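Local coordinates for protein tannase (Fusobacterium nucleatum subsp. nucleatum ATCC 25586, PDB 6YQ4) that hydrolyses gallotannins, probably as a serine esterase of the alpha/beta-hydrolase fold, detoxifying these plant polyphenols for the bacterium, and binds a magnesium ion, at residues A[29-35]-A[49-55]; A[68-73]-A[154-158]; A[103-109]-A[486-490]; A[136-141]-A[184-188]; A[170-174]-A[420-424]. All blocks are in the same frame, centred on the assembly; numbering follows the deposited sequence.

Contact 1. Residues A[29-35]-A[49-55]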
# COMPACT_ATOMS: atom_id res chain seq x y z
N TYR A 29 -23.34 -15.99 -6.64
CA TYR A 29 -22.07 -16.54 -6.18
C TYR A 29 -22.31 -17.36 -4.92
O TYR A 29 -23.37 -17.29 -4.29
CB TYR A 29 -21.03 -15.43 -5.92
CG TYR A 29 -21.47 -14.41 -4.89
CD1 TYR A 29 -21.12 -14.54 -3.55
CD2 TYR A 29 -22.26 -13.33 -5.26
CE1 TYR A 29 -21.53 -13.61 -2.62
CE2 TYR A 29 -22.68 -12.40 -4.33
CZ TYR A 29 -22.31 -12.55 -3.01
OH TYR A 29 -22.74 -11.63 -2.07
N ARG A 30 -21.31 -18.16 -4.56
CA ARG A 30 -21.33 -18.96 -3.34
C ARG A 30 -20.34 -18.36 -2.35
O ARG A 30 -19.15 -18.24 -2.66
CB ARG A 30 -20.98 -20.41 -3.63
CG ARG A 30 -22.08 -21.17 -4.26
CD ARG A 30 -21.72 -22.64 -4.45
NE ARG A 30 -22.65 -23.24 -5.40
CZ ARG A 30 -22.86 -24.54 -5.52
NH1 ARG A 30 -23.75 -24.96 -6.41
NH2 ARG A 30 -22.20 -25.40 -4.75
N ALA A 31 -20.82 -18.03 -1.17
CA ALA A 31 -20.03 -17.35 -0.15
C ALA A 31 -19.55 -18.35 0.89
O ALA A 31 -20.37 -19.08 1.47
CB ALA A 31 -20.85 -16.24 0.52
N TYR A 32 -18.24 -18.37 1.13
CA TYR A 32 -17.61 -19.15 2.20
C TYR A 32 -17.04 -18.15 3.21
O TYR A 32 -15.90 -17.70 3.10
CB TYR A 32 -16.55 -20.06 1.65
CG TYR A 32 -17.04 -20.94 0.52
CD1 TYR A 32 -17.33 -22.29 0.74
CD2 TYR A 32 -17.20 -20.43 -0.77
CE1 TYR A 32 -17.77 -23.11 -0.30
CE2 TYR A 32 -17.66 -21.24 -1.81
CZ TYR A 32 -17.93 -22.58 -1.57
OH TYR A 32 -18.38 -23.38 -2.60
N GLU A 33 -17.83 -17.81 4.22
CA GLU A 33 -17.53 -16.63 5.01
C GLU A 33 -16.78 -16.97 6.29
O GLU A 33 -17.03 -18.00 6.92
CB GLU A 33 -18.82 -15.87 5.32
CG GLU A 33 -19.30 -15.04 4.14
CD GLU A 33 -20.81 -14.98 4.02
OE1 GLU A 33 -21.50 -15.93 4.48
OE2 GLU A 33 -21.31 -13.98 3.45
N ASN A 34 -15.82 -16.11 6.61
CA ASN A 34 -15.07 -16.08 7.87
C ASN A 34 -14.44 -17.43 8.21
O ASN A 34 -14.65 -18.00 9.28
CB ASN A 34 -15.95 -15.55 9.01
CG ASN A 34 -16.63 -14.24 8.62
OD1 ASN A 34 -17.82 -14.21 8.27
ND2 ASN A 34 -15.85 -13.15 8.62
N ILE A 35 -13.61 -17.88 7.28
CA ILE A 35 -12.77 -19.06 7.45
C ILE A 35 -11.52 -18.67 8.23
O ILE A 35 -10.77 -17.77 7.82
CB ILE A 35 -12.38 -19.63 6.08
CG1 ILE A 35 -13.61 -20.21 5.38
CG2 ILE A 35 -11.24 -20.63 6.25
CD1 ILE A 35 -13.62 -19.97 3.90
N MET A 49 -10.91 -15.15 6.72
CA MET A 49 -10.98 -14.78 5.31
C MET A 49 -12.30 -15.21 4.68
O MET A 49 -12.81 -16.31 4.96
CB MET A 49 -9.81 -15.41 4.55
CG MET A 49 -9.92 -15.33 3.05
SD MET A 49 -8.38 -15.93 2.29
CE MET A 49 -8.18 -17.51 3.12
N ASN A 50 -12.85 -14.35 3.82
CA ASN A 50 -14.05 -14.63 3.05
C ASN A 50 -13.66 -15.01 1.63
O ASN A 50 -12.88 -14.31 0.99
CB ASN A 50 -14.97 -13.41 2.98
CG ASN A 50 -15.54 -13.03 4.31
OD1 ASN A 50 -15.72 -13.88 5.18
ND2 ASN A 50 -15.84 -11.75 4.48
N ILE A 51 -14.24 -16.10 1.14
CA ILE A 51 -13.99 -16.58 -0.22
C ILE A 51 -15.31 -16.59 -0.98
O ILE A 51 -16.30 -17.17 -0.52
CB ILE A 51 -13.36 -17.98 -0.21
CG1 ILE A 51 -11.97 -17.92 0.42
CG2 ILE A 51 -13.31 -18.54 -1.63
CD1 ILE A 51 -11.28 -19.28 0.42
N TYR A 52 -15.33 -15.93 -2.13
CA TYR A 52 -16.50 -15.85 -2.99
C TYR A 52 -16.19 -16.49 -4.34
O TYR A 52 -15.18 -16.16 -4.97
CB TYR A 52 -16.93 -14.41 -3.18
CG TYR A 52 -17.16 -13.70 -1.87
CD1 TYR A 52 -18.26 -14.00 -1.09
CD2 TYR A 52 -16.25 -12.75 -1.41
CE1 TYR A 52 -18.48 -13.35 0.11
CE2 TYR A 52 -16.47 -12.10 -0.22
CZ TYR A 52 -17.58 -12.40 0.53
OH TYR A 52 -17.79 -11.76 1.72
N ILE A 53 -17.05 -17.40 -4.78
CA ILE A 53 -16.83 -18.09 -6.04
C ILE A 53 -18.07 -17.95 -6.93
O ILE A 53 -19.19 -18.20 -6.47
CB ILE A 53 -16.50 -19.57 -5.80
CG1 ILE A 53 -15.40 -19.69 -4.75
CG2 ILE A 53 -16.15 -20.28 -7.12
CD1 ILE A 53 -14.86 -21.10 -4.62
N PRO A 54 -17.91 -17.55 -8.20
CA PRO A 54 -19.08 -17.46 -9.08
C PRO A 54 -19.85 -18.78 -9.18
O PRO A 54 -19.27 -19.87 -9.16
CB PRO A 54 -18.48 -17.05 -10.43
CG PRO A 54 -17.22 -16.32 -10.06
CD PRO A 54 -16.69 -17.06 -8.85
N GLU A 55 -21.17 -18.66 -9.27
CA GLU A 55 -22.04 -19.83 -9.31
C GLU A 55 -21.82 -20.65 -10.57
O GLU A 55 -22.02 -21.87 -10.56
CB GLU A 55 -23.51 -19.37 -9.19
CG GLU A 55 -24.58 -20.47 -9.24
CD GLU A 55 -24.51 -21.48 -8.10
OE1 GLU A 55 -23.73 -21.28 -7.15
OE2 GLU A 55 -25.24 -22.50 -8.15
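Side-chain bonds brace both halves of this antiparallel hairpin. At one end Arg30 and Glu55 form a salt bridge, NE of Arg30 lying 2.8 Å from OE1 of Glu55, with a weak second bond from NH1 to OE2. Toward the other end, Asn34 N gives a 2.7 Å hydrogen bond to the side-chain OD1 of Asn50. Between them the backbones pair regularly: Arg30 N to Ile53 O is 2.9 Å, Tyr32 N to Ile51 O is 2.8 Å, and each pair has its return bond. The register then slips by one residue, a beta bulge at Glu33 and Asn34, where Asn34 takes positive phi; pairing resumes with Ile35 N to Met49 O at 2.9 Å. One face of the sheet carries Arg30, Tyr32, Ile35, Met49, Ile51 and Ile53, with Tyr32 CE2 4.0 Å from Ile53 CD1. On the other, Tyr52 CE1 packs 3.8 Å from Ala31 CB. The Tyr29 ring also meets Tyr52, Tyr29 CE1 lying 3.6 Å from Tyr52 CD1. Glu33 turns its acid to Lys18 of strand 16-21. That strand flanks 26-36, while 48-54 pairs with 110-114; helix 100-106 covers Tyr29 and Tyr52, and helix 134-148 covers Met49 and Ile35.

Contact 2. Residues A[68-73]-A[154-158]. With MG (magnesium ion), chain E.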
# COMPACT_ATOMS: atom_id res chain seq x y z
N SER A 68 -13.73 -23.03 -13.89
CA SER A 68 -13.53 -23.42 -12.50
C SER A 68 -12.13 -23.95 -12.19
O SER A 68 -11.82 -24.13 -11.02
CB SER A 68 -14.57 -24.46 -12.12
OG SER A 68 -14.02 -25.35 -11.17
N ASN A 69 -11.30 -24.22 -13.20
CA ASN A 69 -9.91 -24.60 -12.99
C ASN A 69 -8.95 -23.50 -13.42
O ASN A 69 -7.73 -23.65 -13.29
CB ASN A 69 -9.58 -25.89 -13.73
CG ASN A 69 -10.30 -27.09 -13.17
OD1 ASN A 69 -9.71 -27.91 -12.47
ND2 ASN A 69 -11.60 -27.19 -13.46
N ASN A 70 -9.49 -22.39 -13.90
CA ASN A 70 -8.77 -21.38 -14.65
C ASN A 70 -8.65 -20.06 -13.93
O ASN A 70 -7.66 -19.36 -14.10
CB ASN A 70 -9.53 -21.11 -15.95
CG ASN A 70 -8.64 -20.81 -17.06
OD1 ASN A 70 -7.43 -20.94 -16.93
ND2 ASN A 70 -9.20 -20.40 -18.18
N ALA A 71 -9.65 -19.73 -13.12
CA ALA A 71 -9.92 -18.35 -12.76
C ALA A 71 -8.79 -17.79 -11.90
O ALA A 71 -8.43 -18.39 -10.89
CB ALA A 71 -11.24 -18.26 -12.00
N PRO A 72 -8.23 -16.65 -12.28
CA PRO A 72 -7.39 -15.90 -11.34
C PRO A 72 -8.12 -15.67 -10.02
O PRO A 72 -9.35 -15.62 -9.96
CB PRO A 72 -7.12 -14.58 -12.06
CG PRO A 72 -7.39 -14.85 -13.48
CD PRO A 72 -8.39 -15.97 -13.57
N ILE A 73 -7.33 -15.52 -8.95
CA ILE A 73 -7.85 -15.31 -7.61
C ILE A 73 -7.54 -13.87 -7.23
O ILE A 73 -6.37 -13.47 -7.17
CB ILE A 73 -7.26 -16.32 -6.61
CG1 ILE A 73 -7.68 -17.74 -6.99
CG2 ILE A 73 -7.72 -16.03 -5.17
CD1 ILE A 73 -7.22 -18.81 -6.02
N PRO A 154 -12.08 -24.14 -6.26
CA PRO A 154 -12.10 -23.61 -7.63
C PRO A 154 -11.11 -22.47 -7.79
O PRO A 154 -10.77 -21.75 -6.84
CB PRO A 154 -13.55 -23.14 -7.82
CG PRO A 154 -14.34 -24.02 -6.91
CD PRO A 154 -13.45 -24.28 -5.71
N GLY A 155 -10.63 -22.31 -9.01
CA GLY A 155 -9.63 -21.29 -9.31
C GLY A 155 -8.23 -21.85 -9.35
O GLY A 155 -7.98 -23.05 -9.23
N ASP A 156 -7.28 -20.93 -9.51
CA ASP A 156 -5.87 -21.26 -9.69
C ASP A 156 -5.04 -20.45 -8.71
O ASP A 156 -4.88 -19.24 -8.90
CB ASP A 156 -5.43 -20.99 -11.13
CG ASP A 156 -3.96 -21.31 -11.37
OD1 ASP A 156 -3.35 -22.01 -10.52
OD2 ASP A 156 -3.43 -20.88 -12.42
N ALA A 157 -4.48 -21.11 -7.70
CA ALA A 157 -3.63 -20.44 -6.72
C ALA A 157 -2.33 -19.89 -7.31
O ALA A 157 -1.65 -19.10 -6.65
CB ALA A 157 -3.30 -21.40 -5.57
N ASN A 158 -1.97 -20.28 -8.52
CA ASN A 158 -0.80 -19.73 -9.18
C ASN A 158 -1.06 -18.38 -9.80
O ASN A 158 -0.15 -17.83 -10.44
CB ASN A 158 -0.30 -20.69 -10.25
CG ASN A 158 0.09 -22.01 -9.69
OD1 ASN A 158 1.03 -22.08 -8.89
ND2 ASN A 158 -0.61 -23.06 -10.07
MG MG E . -7.98 -24.35 -7.58
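A magnesium-binding loop, 154-158, meets a second loop here; they lead into neighbouring strands 160-163 and 73-76 in the central sheet of an apparent alpha/beta-hydrolase fold. Ser68 opens the contact: its carbonyl O accepts a hydrogen bond from Gly155 N at 3.0 Å and also sits 3.4 Å from Pro154 CA, a CA-H...O contact. Asn69 and Asn70 carry the chain around, their side chains directed away, while their carbonyl oxygens each lie 4.1 Å from Asp156 CB. At Ala71 the backbone comes back into reach, and its O accepts from Asp156 N at 3.1 Å. Gly155 is thus held by its own N and by that of the next residue. Its phi of 99° would jam a CB against the preceding carbonyl, and a CB would also crowd Ile73 CG1. Pro72 points away from 154-158 and packs on Tyr66 and Tyr109. Ile73 points toward 154-158, its CG1 3.7 Å from Asp156 O and its CD1 4.0 Å from Ala157 N. Beyond, Asp156 OD1 accepts from Asn158 N at 3.0 Å, an Asx turn. The loop presents the Gly155 carbonyl to the metal, which Asp150 and the O of Met153 also bind: Gly155 O lies 2.1 Å from MG.

Contact 3. Residues A[103-109]-A[486-490]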
# COMPACT_ATOMS: atom_id res chain seq x y z
N TYR A 103 -16.96 -6.35 -8.68
CA TYR A 103 -16.36 -6.23 -10.00
C TYR A 103 -15.62 -7.51 -10.36
O TYR A 103 -15.79 -8.05 -11.46
CB TYR A 103 -15.42 -5.02 -10.04
CG TYR A 103 -15.33 -4.42 -11.43
CD1 TYR A 103 -14.58 -5.05 -12.43
CD2 TYR A 103 -16.02 -3.25 -11.76
CE1 TYR A 103 -14.51 -4.54 -13.71
CE2 TYR A 103 -15.96 -2.73 -13.05
CZ TYR A 103 -15.20 -3.39 -14.03
OH TYR A 103 -15.12 -2.88 -15.31
N ALA A 104 -14.81 -8.02 -9.43
CA ALA A 104 -14.05 -9.24 -9.69
C ALA A 104 -14.97 -10.41 -10.03
O ALA A 104 -14.74 -11.13 -11.01
CB ALA A 104 -13.16 -9.56 -8.48
N LEU A 105 -16.04 -10.59 -9.25
CA LEU A 105 -16.95 -11.70 -9.50
C LEU A 105 -17.62 -11.59 -10.86
O LEU A 105 -17.82 -12.60 -11.54
CB LEU A 105 -18.01 -11.78 -8.40
CG LEU A 105 -17.57 -12.42 -7.08
CD1 LEU A 105 -18.66 -12.19 -6.04
CD2 LEU A 105 -17.27 -13.92 -7.25
N SER A 106 -17.98 -10.37 -11.27
CA SER A 106 -18.65 -10.22 -12.56
C SER A 106 -17.72 -10.57 -13.71
O SER A 106 -18.18 -11.06 -14.75
CB SER A 106 -19.15 -8.78 -12.73
OG SER A 106 -18.06 -7.90 -12.97
N LYS A 107 -16.43 -10.33 -13.54
CA LYS A 107 -15.41 -10.68 -14.53
C LYS A 107 -14.96 -12.13 -14.44
O LYS A 107 -14.06 -12.53 -15.19
CB LYS A 107 -14.21 -9.74 -14.39
CG LYS A 107 -14.45 -8.34 -14.95
CD LYS A 107 -14.75 -8.44 -16.45
CE LYS A 107 -15.58 -7.27 -16.94
NZ LYS A 107 -14.99 -6.01 -16.43
N GLY A 108 -15.52 -12.92 -13.53
CA GLY A 108 -15.18 -14.33 -13.45
C GLY A 108 -14.02 -14.70 -12.55
O GLY A 108 -13.54 -15.83 -12.63
N TYR A 109 -13.55 -13.78 -11.70
CA TYR A 109 -12.51 -14.10 -10.72
C TYR A 109 -13.09 -14.80 -9.50
O TYR A 109 -14.22 -14.53 -9.08
CB TYR A 109 -11.78 -12.84 -10.25
CG TYR A 109 -11.01 -12.16 -11.34
CD1 TYR A 109 -11.66 -11.36 -12.27
CD2 TYR A 109 -9.65 -12.35 -11.47
CE1 TYR A 109 -10.96 -10.76 -13.30
CE2 TYR A 109 -8.94 -11.74 -12.50
CZ TYR A 109 -9.60 -10.95 -13.41
OH TYR A 109 -8.89 -10.36 -14.42
N PHE A 486 -9.07 -3.89 -13.91
CA PHE A 486 -9.34 -5.26 -14.33
C PHE A 486 -9.03 -5.48 -15.81
O PHE A 486 -8.90 -6.63 -16.25
CB PHE A 486 -10.79 -5.62 -13.96
CG PHE A 486 -10.96 -5.98 -12.48
CD1 PHE A 486 -10.77 -7.28 -12.04
CD2 PHE A 486 -11.27 -5.00 -11.54
CE1 PHE A 486 -10.90 -7.61 -10.70
CE2 PHE A 486 -11.41 -5.33 -10.20
CZ PHE A 486 -11.21 -6.63 -9.77
N ASN A 487 -8.87 -4.41 -16.58
CA ASN A 487 -8.26 -4.54 -17.89
C ASN A 487 -6.81 -4.99 -17.76
O ASN A 487 -6.37 -5.93 -18.43
CB ASN A 487 -8.37 -3.22 -18.65
CG ASN A 487 -9.79 -2.95 -19.16
OD1 ASN A 487 -10.57 -3.87 -19.41
ND2 ASN A 487 -10.12 -1.68 -19.33
N TRP A 488 -6.06 -4.34 -16.85
CA TRP A 488 -4.67 -4.72 -16.59
C TRP A 488 -4.56 -6.15 -16.10
O TRP A 488 -3.69 -6.91 -16.56
CB TRP A 488 -4.07 -3.75 -15.57
CG TRP A 488 -2.65 -4.06 -15.20
CD1 TRP A 488 -1.54 -3.76 -15.92
CD2 TRP A 488 -2.20 -4.74 -14.03
NE1 TRP A 488 -0.41 -4.20 -15.26
CE2 TRP A 488 -0.79 -4.81 -14.10
CE3 TRP A 488 -2.85 -5.31 -12.93
CZ2 TRP A 488 -0.02 -5.43 -13.12
CZ3 TRP A 488 -2.07 -5.90 -11.94
CH2 TRP A 488 -0.68 -5.95 -12.04
N ILE A 489 -5.43 -6.56 -15.17
CA ILE A 489 -5.36 -7.92 -14.62
C ILE A 489 -5.65 -8.94 -15.71
O ILE A 489 -4.94 -9.94 -15.86
CB ILE A 489 -6.32 -8.09 -13.43
CG1 ILE A 489 -5.99 -7.17 -12.28
CG2 ILE A 489 -6.33 -9.55 -12.96
CD1 ILE A 489 -6.94 -7.34 -11.13
N ASP A 490 -6.73 -8.71 -16.47
CA ASP A 490 -7.03 -9.58 -17.61
C ASP A 490 -5.83 -9.71 -18.55
O ASP A 490 -5.47 -10.82 -18.98
CB ASP A 490 -8.25 -9.06 -18.39
CG ASP A 490 -9.57 -9.55 -17.82
OD1 ASP A 490 -9.62 -9.91 -16.62
OD2 ASP A 490 -10.57 -9.59 -18.57
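A very short hydrogen bond stands out: Tyr109 OH donates to Asp490 OD1 at only 2.4 Å, joining the residue just before strand 110-114 to the C-terminal helix 482-493. The same carboxylate oxygen also has a weak hydrogen bond with Tyr66 OH, so two tyrosines converge on one acid. Ile489, a residue earlier, sets its CG2 3.1 Å from Tyr109 OH and 3.4 Å from Tyr109 CE2. The main filler of the gap is Phe486. Its edge points at the face of the Tyr109 ring in a T-shaped pair, centroids 5.5 Å apart and planes at 67°. Toward Tyr103 the ring planes are within 24° of parallel but slid so far that they barely overlap, although Tyr103 CD1 and Phe486 CD2 approach to 3.4 Å. Ala104 is small enough to let Phe486 CE1 come within 3.7 Å of its CB. Helix 100-106 ends in a Schellman motif just before Tyr109: Gly108 has positive phi, Tyr109 N bonds back to Ala104 O at 3.0 Å, and Gly108 N to Leu105 O at 3.1 Å. The result is an aromatic cluster between two helices packed beside the central sheet, a layered arrangement consistent with an alpha/beta hydrolase.

Contact 4. Residues A[136-141]-A[184-188]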
# COMPACT_ATOMS: atom_id res chain seq x y z
N ILE A 136 1.57 -8.34 7.73
CA ILE A 136 2.15 -9.00 6.56
C ILE A 136 2.17 -10.51 6.80
O ILE A 136 1.98 -11.29 5.87
CB ILE A 136 3.54 -8.42 6.19
CG1 ILE A 136 4.07 -9.09 4.92
CG2 ILE A 136 4.58 -8.57 7.30
CD1 ILE A 136 3.15 -8.88 3.75
N VAL A 137 2.31 -10.93 8.06
CA VAL A 137 2.28 -12.36 8.37
C VAL A 137 0.89 -12.92 8.11
O VAL A 137 0.74 -14.03 7.58
CB VAL A 137 2.74 -12.59 9.81
CG1 VAL A 137 2.37 -14.01 10.27
CG2 VAL A 137 4.24 -12.32 9.92
N ASP A 138 -0.16 -12.16 8.44
CA ASP A 138 -1.52 -12.66 8.23
C ASP A 138 -1.80 -12.84 6.74
O ASP A 138 -2.34 -13.88 6.33
CB ASP A 138 -2.54 -11.71 8.88
CG ASP A 138 -2.53 -11.78 10.43
OD1 ASP A 138 -3.01 -10.83 11.09
OD2 ASP A 138 -2.04 -12.77 11.00
N LEU A 139 -1.41 -11.86 5.91
CA LEU A 139 -1.63 -11.96 4.47
C LEU A 139 -0.86 -13.14 3.87
O LEU A 139 -1.40 -13.85 3.01
CB LEU A 139 -1.21 -10.65 3.78
CG LEU A 139 -2.04 -9.41 4.08
CD1 LEU A 139 -1.87 -8.35 3.00
CD2 LEU A 139 -3.52 -9.76 4.26
N LYS A 140 0.39 -13.34 4.29
CA LYS A 140 1.15 -14.51 3.85
C LYS A 140 0.44 -15.80 4.24
O LYS A 140 0.27 -16.71 3.42
CB LYS A 140 2.57 -14.47 4.43
CG LYS A 140 3.47 -13.41 3.78
CD LYS A 140 4.77 -13.20 4.55
CE LYS A 140 5.67 -12.24 3.77
NZ LYS A 140 6.21 -12.87 2.50
N ALA A 141 -0.02 -15.86 5.49
CA ALA A 141 -0.69 -17.05 6.01
C ALA A 141 -1.97 -17.35 5.25
O ALA A 141 -2.32 -18.53 5.09
CB ALA A 141 -0.99 -16.84 7.49
N TYR A 184 9.94 -14.38 7.75
CA TYR A 184 8.57 -14.44 8.20
C TYR A 184 8.19 -15.80 8.78
O TYR A 184 7.18 -15.88 9.51
CB TYR A 184 7.65 -14.09 7.03
CG TYR A 184 7.97 -12.75 6.42
CD1 TYR A 184 7.40 -11.59 6.90
CD2 TYR A 184 8.84 -12.65 5.34
CE1 TYR A 184 7.69 -10.36 6.34
CE2 TYR A 184 9.14 -11.43 4.77
CZ TYR A 184 8.56 -10.29 5.27
OH TYR A 184 8.85 -9.07 4.70
N LEU A 185 8.97 -16.84 8.51
CA LEU A 185 8.59 -18.20 8.92
C LEU A 185 8.44 -18.36 10.43
O LEU A 185 7.44 -18.97 10.85
CB LEU A 185 9.59 -19.21 8.36
CG LEU A 185 10.06 -19.09 6.91
CD1 LEU A 185 10.88 -20.33 6.56
CD2 LEU A 185 8.87 -18.94 5.96
N PRO A 186 9.35 -17.87 11.29
CA PRO A 186 9.11 -18.04 12.74
C PRO A 186 7.79 -17.45 13.21
O PRO A 186 7.20 -17.95 14.18
CB PRO A 186 10.32 -17.34 13.39
CG PRO A 186 11.40 -17.39 12.35
CD PRO A 186 10.66 -17.24 11.02
N TYR A 187 7.29 -16.41 12.55
CA TYR A 187 5.97 -15.92 12.91
C TYR A 187 4.87 -16.79 12.33
O TYR A 187 3.80 -16.93 12.95
CB TYR A 187 5.79 -14.47 12.46
CG TYR A 187 6.75 -13.47 13.08
CD1 TYR A 187 7.98 -13.20 12.49
CD2 TYR A 187 6.40 -12.77 14.24
CE1 TYR A 187 8.84 -12.27 13.03
CE2 TYR A 187 7.26 -11.83 14.80
CZ TYR A 187 8.49 -11.59 14.18
OH TYR A 187 9.37 -10.68 14.71
N LEU A 188 5.10 -17.36 11.14
CA LEU A 188 4.11 -18.26 10.54
C LEU A 188 4.04 -19.58 11.29
O LEU A 188 2.96 -20.14 11.49
CB LEU A 188 4.44 -18.48 9.06
CG LEU A 188 4.36 -17.25 8.15
CD1 LEU A 188 5.26 -17.38 6.94
CD2 LEU A 188 2.93 -16.99 7.71
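This is helix-to-helix packing, largely apolar and without a hydrogen bond between the two segments: helix 134-148 lies against the central sheet, and the start of helix 185-191 packs on it. Its most distinctive pair is Lys140 with Tyr184. The lysine chain runs over the tyrosine ring, so that CE of Lys140 stands 3.4 Å above the ring centroid of Tyr184 and only 6° off the normal, a close CH-pi contact. NZ of Lys140 follows at 4.2 Å from the same centroid, still over the face, adding a cation-pi interaction; the ammonium also hydrogen-bonds Ser178. Around the ring of Tyr184, Ile136 brings CG2 to 3.7 Å from CE1, and the hydroxyl reaches on to the backbone O of Met420. Four residues after Tyr184, Leu188 fits against helix 134-148: its CD2 lies 3.7 Å from Val137 O, 4.0 Å from Val137 CG1 and 3.9 Å from Ala141 CB. Val137 is shared, for its CG2 also packs 3.7 Å from Tyr187 CB, while the Tyr187 ring leads away toward helix 415-420. Ile136, Val137, Lys140 and Ala141 thus lie on one side of helix 134-148 and meet Tyr184, Tyr187 and Leu188. Leu174 of helix 167-177 touches both Ile136 and Tyr184. Helices 134-148 and 167-177 belong to the helical layer on the sheet, consistent with an alpha/beta hydrolase, and helix 185-191 packs onto them.

Contact 5. Residues A[170-174]-A[420-424]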
# COMPACT_ATOMS: atom_id res chain seq x y z
N ALA A 170 0.94 -0.84 0.66
CA ALA A 170 2.24 -1.28 1.15
C ALA A 170 2.27 -2.79 1.38
O ALA A 170 3.23 -3.47 0.99
CB ALA A 170 2.57 -0.53 2.44
N LEU A 171 1.22 -3.35 2.00
CA LEU A 171 1.23 -4.78 2.29
C LEU A 171 1.08 -5.60 1.02
O LEU A 171 1.74 -6.64 0.85
CB LEU A 171 0.10 -5.09 3.27
CG LEU A 171 0.23 -4.52 4.69
CD1 LEU A 171 -0.98 -4.94 5.50
CD2 LEU A 171 1.53 -4.99 5.38
N SER A 172 0.22 -5.16 0.10
CA SER A 172 0.14 -5.82 -1.20
C SER A 172 1.50 -5.82 -1.91
O SER A 172 1.98 -6.88 -2.35
CB SER A 172 -0.95 -5.14 -2.02
OG SER A 172 -0.78 -5.39 -3.38
N ALA A 173 2.18 -4.68 -1.93
CA ALA A 173 3.52 -4.61 -2.53
C ALA A 173 4.51 -5.50 -1.79
O ALA A 173 5.30 -6.22 -2.41
CB ALA A 173 4.01 -3.16 -2.55
N LEU A 174 4.54 -5.41 -0.45
CA LEU A 174 5.35 -6.31 0.37
C LEU A 174 5.09 -7.78 0.03
O LEU A 174 6.02 -8.59 0.01
CB LEU A 174 5.04 -6.10 1.85
CG LEU A 174 6.05 -5.60 2.87
CD1 LEU A 174 5.51 -5.94 4.27
CD2 LEU A 174 7.44 -6.17 2.66
N MET A 420 11.48 -6.15 7.64
CA MET A 420 10.36 -6.99 7.20
C MET A 420 9.16 -6.20 6.72
O MET A 420 8.26 -6.80 6.12
CB MET A 420 9.92 -7.91 8.33
CG MET A 420 10.76 -9.17 8.45
SD MET A 420 10.11 -10.23 9.77
CE MET A 420 11.09 -9.60 11.10
N MET A 421 9.10 -4.89 6.99
CA MET A 421 7.98 -4.07 6.53
C MET A 421 8.30 -3.33 5.25
O MET A 421 7.42 -2.63 4.73
CB MET A 421 7.54 -3.05 7.59
CG MET A 421 7.05 -3.64 8.90
SD MET A 421 5.70 -4.80 8.63
CE MET A 421 4.54 -3.85 7.59
N ASN A 422 9.52 -3.46 4.73
CA ASN A 422 9.97 -2.63 3.61
C ASN A 422 10.28 -3.44 2.35
O ASN A 422 11.31 -4.13 2.30
CB ASN A 422 11.19 -1.81 4.00
CG ASN A 422 11.56 -0.78 2.95
OD1 ASN A 422 10.88 -0.67 1.92
ND2 ASN A 422 12.61 -0.01 3.19
N PRO A 423 9.44 -3.37 1.31
CA PRO A 423 9.72 -4.14 0.09
C PRO A 423 11.09 -3.85 -0.53
O PRO A 423 11.62 -4.72 -1.22
CB PRO A 423 8.60 -3.71 -0.87
CG PRO A 423 7.60 -3.11 -0.10
CD PRO A 423 8.21 -2.59 1.19
N MET A 424 11.67 -2.68 -0.26
CA MET A 424 12.97 -2.33 -0.86
C MET A 424 14.04 -3.37 -0.56
O MET A 424 14.86 -3.69 -1.43
CB MET A 424 13.42 -0.96 -0.38
CG MET A 424 12.52 0.16 -0.83
SD MET A 424 12.37 0.26 -2.63
CE MET A 424 14.01 0.83 -3.00
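Helix 167-177, which follows the probable nucleophile elbow around Ser166, is met here by the loop that leaves helix 415-420. Leu174 does most of the work. Its side chain lies along the loop backbone, with CD1 3.4 Å from Met420 O, CG 3.8 Å from Met421 O, and CD2 3.7 Å from Pro423 N and 3.9 Å from Pro423 CD. No hydrogen bond crosses between the segments, so the fit rests on shape and apolar contact. Pro423 comes in beside the helix, its CA only 4.9 Å from that of Leu174, and its CG sits 4.3 Å from Ala173 CB, where a small residue leaves room for the ring. In an alpha/beta hydrolase the helix after the elbow packs against the central sheet; here Ser172 OG bonds to the backbone O of Ser204 on strand 202-206. Leu171 and Leu174 also touch helix 134-148, and the end of Leu171 reaches back to Met421. Met421 completes the apolar patch: its chi angles are all m, folding the chain so that CE reaches 3.9 Å from Leu171 CD2 and 4.0 Å from Leu174 CD1. The loop is shaped by an Asx turn, in which Asn422 OD1 accepts from Met424 N at 3.1 Å just as a 3-10 segment begins at Pro423. The amide nitrogen of Asn422 points elsewhere, hydrogen-bonding Glu213 and Asn211, and Met420 O receives the hydroxyl of Tyr184.

How the contacts relate
From the N terminus, contact 1 closes a short hairpin loop before any other contact opens. Contact 2 then starts at 68-73 and closes at 154-158; contact 3 opens inside that span, at 103-109, and closes near the C terminus at 486-490, so the two cross. Contact 4 opens within contact 2's loop and closes beyond it, crossing it too, and contact 5 crosses contact 4; both 4 and 5 nest inside contact 3. Contacts 1, 2 and 3 touch one another around the hairpin, the magnesium-binding loop and the end of helix 100-106, which contact 3 ties to the C-terminal helix, while 4 and 5 meet in the helical layer, joining helices 134-148, 167-177 and 185-191 to the 420-424 loop.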